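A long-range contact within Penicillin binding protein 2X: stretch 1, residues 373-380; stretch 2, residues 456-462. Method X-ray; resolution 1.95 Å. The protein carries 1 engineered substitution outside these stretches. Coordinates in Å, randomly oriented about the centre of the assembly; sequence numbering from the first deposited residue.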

# COMPACT_ATOMS: atom_id res chain seq x y z
N ASN A 373 -23.13 12.91 -6.92
CA ASN A 373 -22.72 13.46 -5.64
C ASN A 373 -22.34 12.32 -4.67
O ASN A 373 -21.43 12.50 -3.86
CB ASN A 373 -23.84 14.30 -5.03
CG ASN A 373 -23.38 15.08 -3.83
OD1 ASN A 373 -23.87 14.87 -2.72
ND2 ASN A 373 -22.39 15.96 -4.03
N TYR A 374 -23.03 11.18 -4.73
CA TYR A 374 -22.66 10.02 -3.89
C TYR A 374 -21.27 9.52 -4.26
O TYR A 374 -20.49 9.18 -3.37
CB TYR A 374 -23.68 8.88 -3.91
CG TYR A 374 -24.81 9.06 -2.92
CD1 TYR A 374 -24.60 8.88 -1.56
CD2 TYR A 374 -26.11 9.41 -3.34
CE1 TYR A 374 -25.61 9.05 -0.63
CE2 TYR A 374 -27.13 9.58 -2.42
CZ TYR A 374 -26.88 9.40 -1.07
OH TYR A 374 -27.88 9.57 -0.13
N LEU A 375 -20.96 9.49 -5.55
CA LEU A 375 -19.64 9.06 -6.00
C LEU A 375 -18.58 10.04 -5.50
O LEU A 375 -17.44 9.66 -5.22
CB LEU A 375 -19.58 8.96 -7.52
CG LEU A 375 -20.34 7.81 -8.17
CD1 LEU A 375 -20.45 8.03 -9.66
CD2 LEU A 375 -19.66 6.47 -7.88
N SER A 376 -18.96 11.31 -5.39
CA SER A 376 -18.05 12.33 -4.88
C SER A 376 -17.86 12.12 -3.36
O SER A 376 -16.73 12.18 -2.86
CB SER A 376 -18.58 13.72 -5.23
OG SER A 376 -17.63 14.70 -4.89
N LEU A 377 -18.94 11.83 -2.63
CA LEU A 377 -18.86 11.54 -1.19
C LEU A 377 -18.01 10.29 -0.91
O LEU A 377 -17.34 10.21 0.12
CB LEU A 377 -20.24 11.37 -0.59
CG LEU A 377 -21.14 12.62 -0.50
CD1 LEU A 377 -22.49 12.22 0.04
CD2 LEU A 377 -20.52 13.69 0.38
N TYR A 378 -18.09 9.32 -1.82
CA TYR A 378 -17.28 8.10 -1.77
C TYR A 378 -15.83 8.37 -2.28
O TYR A 378 -14.99 7.47 -2.25
CB TYR A 378 -17.94 6.96 -2.55
CG TYR A 378 -18.91 6.11 -1.74
CD1 TYR A 378 -18.43 5.25 -0.74
CD2 TYR A 378 -20.29 6.10 -2.00
CE1 TYR A 378 -19.28 4.44 -0.02
CE2 TYR A 378 -21.15 5.29 -1.28
CZ TYR A 378 -20.65 4.45 -0.29
OH TYR A 378 -21.49 3.64 0.46
N LYS A 379 -15.60 9.59 -2.76
CA LYS A 379 -14.29 10.10 -3.18
C LYS A 379 -13.66 9.51 -4.44
O LYS A 379 -12.43 9.62 -4.64
CB LYS A 379 -13.27 10.06 -2.03
CG LYS A 379 -13.65 10.95 -0.85
CD LYS A 379 -12.57 10.92 0.22
CE LYS A 379 -12.92 11.81 1.39
NZ LYS A 379 -12.86 13.26 1.05
N PHE A 380 -14.48 8.90 -5.28
CA PHE A 380 -13.98 8.42 -6.56
C PHE A 380 -13.46 9.59 -7.37
O PHE A 380 -13.99 10.72 -7.27
CB PHE A 380 -15.02 7.60 -7.30
CG PHE A 380 -15.30 6.30 -6.62
CD1 PHE A 380 -14.36 5.30 -6.66
CD2 PHE A 380 -16.48 6.09 -5.91
CE1 PHE A 380 -14.57 4.08 -6.03
CE2 PHE A 380 -16.70 4.88 -5.26
CZ PHE A 380 -15.75 3.87 -5.33
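Stretch 2 (456-462) VIGKPVS

Stretch 2 packs on the last turn of a helix through a largely apolar contact centred on Pro460, with no direct hydrogen bond between the stretches and one water joining them at the lysine end. The two segments bury 338 Å² in total, and Pro460 has the largest covered area of any residue, 95 Å².

In stretch 1 the helix closes with a Schellman motif: Lys379 has positive phi (69°), and Lys379 N to Ser376 O (2.8 Å) and Phe380 N to Leu375 O (3.1 Å) bond back into the last turn. Stretch 2 begins as a weakly bonded strand at about 456-458 and continues without regular structure. Its course runs against that of stretch 1, since Ile457 lies by Lys379, Pro460 by Leu377 and Tyr378, and Val461 by Tyr374 and Tyr378.

The nearest CA atoms across the stretches are Leu377 CA and Pro460 CA, 5.2 Å apart. Both CA-to-CB bonds point toward the opposing stretch, which brings Leu377 CB within 4.1 Å of Pro460 CB. The proline ring also covers one face of Tyr378: Pro460 CB stands 3.7 Å from the ring centroid and only 4° off its normal, the geometry of a CH-pi contact, while Pro460 CG is 3.7 Å from Tyr378 CE1. Tyr374 meets the same residue differently, its ring edge carrying CE1 to 3.5 Å from Pro460 O. Val461 extends the apolar surface, with CG1 4.1 Å from Tyr374 CE1 and 4.4 Å from Tyr378 CE2; Val461 CG1 also lies 3.9 Å from the hydroxyl oxygen, Tyr378 OH.

At the other end Lys379, chi1 m, extends across to stretch 2, bringing its CE to 3.5 Å from Ile457 O. A water accepts from Lys379 NZ at 2.9 Å and donates to Ile457 O at 2.7 Å, completing a bridge from ammonium to carbonyl.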

# COMPACT_ATOMS: atom_id res chain seq x y z
N VAL A 456 -10.69 8.67 10.23
CA VAL A 456 -12.04 8.86 9.70
C VAL A 456 -11.97 9.98 8.67
O VAL A 456 -11.46 11.05 8.96
CB VAL A 456 -13.03 9.20 10.82
CG1 VAL A 456 -14.39 9.59 10.28
CG2 VAL A 456 -13.13 8.04 11.82
N ILE A 457 -12.49 9.73 7.47
CA ILE A 457 -12.36 10.72 6.39
C ILE A 457 -13.66 11.14 5.72
O ILE A 457 -13.62 11.92 4.77
CB ILE A 457 -11.38 10.22 5.30
CG1 ILE A 457 -11.84 8.89 4.75
CG2 ILE A 457 -9.99 10.09 5.89
CD1 ILE A 457 -11.07 8.45 3.53
N GLY A 458 -14.79 10.61 6.21
CA GLY A 458 -16.09 10.97 5.67
C GLY A 458 -17.21 10.04 6.10
O GLY A 458 -17.00 9.07 6.84
N LYS A 459 -18.41 10.36 5.63
CA LYS A 459 -19.58 9.56 5.94
C LYS A 459 -20.55 9.64 4.76
O LYS A 459 -21.46 10.47 4.74
CB LYS A 459 -20.23 10.03 7.25
CG LYS A 459 -21.37 9.10 7.63
CD LYS A 459 -21.83 9.24 9.05
CE LYS A 459 -22.89 8.19 9.34
NZ LYS A 459 -23.62 8.53 10.58
N PRO A 460 -20.33 8.78 3.76
CA PRO A 460 -21.17 8.83 2.57
C PRO A 460 -22.63 8.40 2.78
O PRO A 460 -23.51 8.95 2.12
CB PRO A 460 -20.48 7.89 1.58
CG PRO A 460 -19.32 7.30 2.25
CD PRO A 460 -19.15 7.91 3.60
N VAL A 461 -22.89 7.46 3.70
CA VAL A 461 -24.25 6.97 3.96
C VAL A 461 -24.47 6.76 5.45
O VAL A 461 -23.53 6.76 6.23
CB VAL A 461 -24.54 5.64 3.19
CG1 VAL A 461 -24.40 5.85 1.69
CG2 VAL A 461 -23.61 4.53 3.65
N SER A 462 -25.73 6.60 5.83
CA SER A 462 -26.08 6.39 7.22
C SER A 462 -25.71 4.98 7.68
O SER A 462 -25.43 4.08 6.88
CB SER A 462 -27.58 6.57 7.41
OG SER A 462 -28.31 5.51 6.80
O HOH W 1 -14.79 13.78 3.15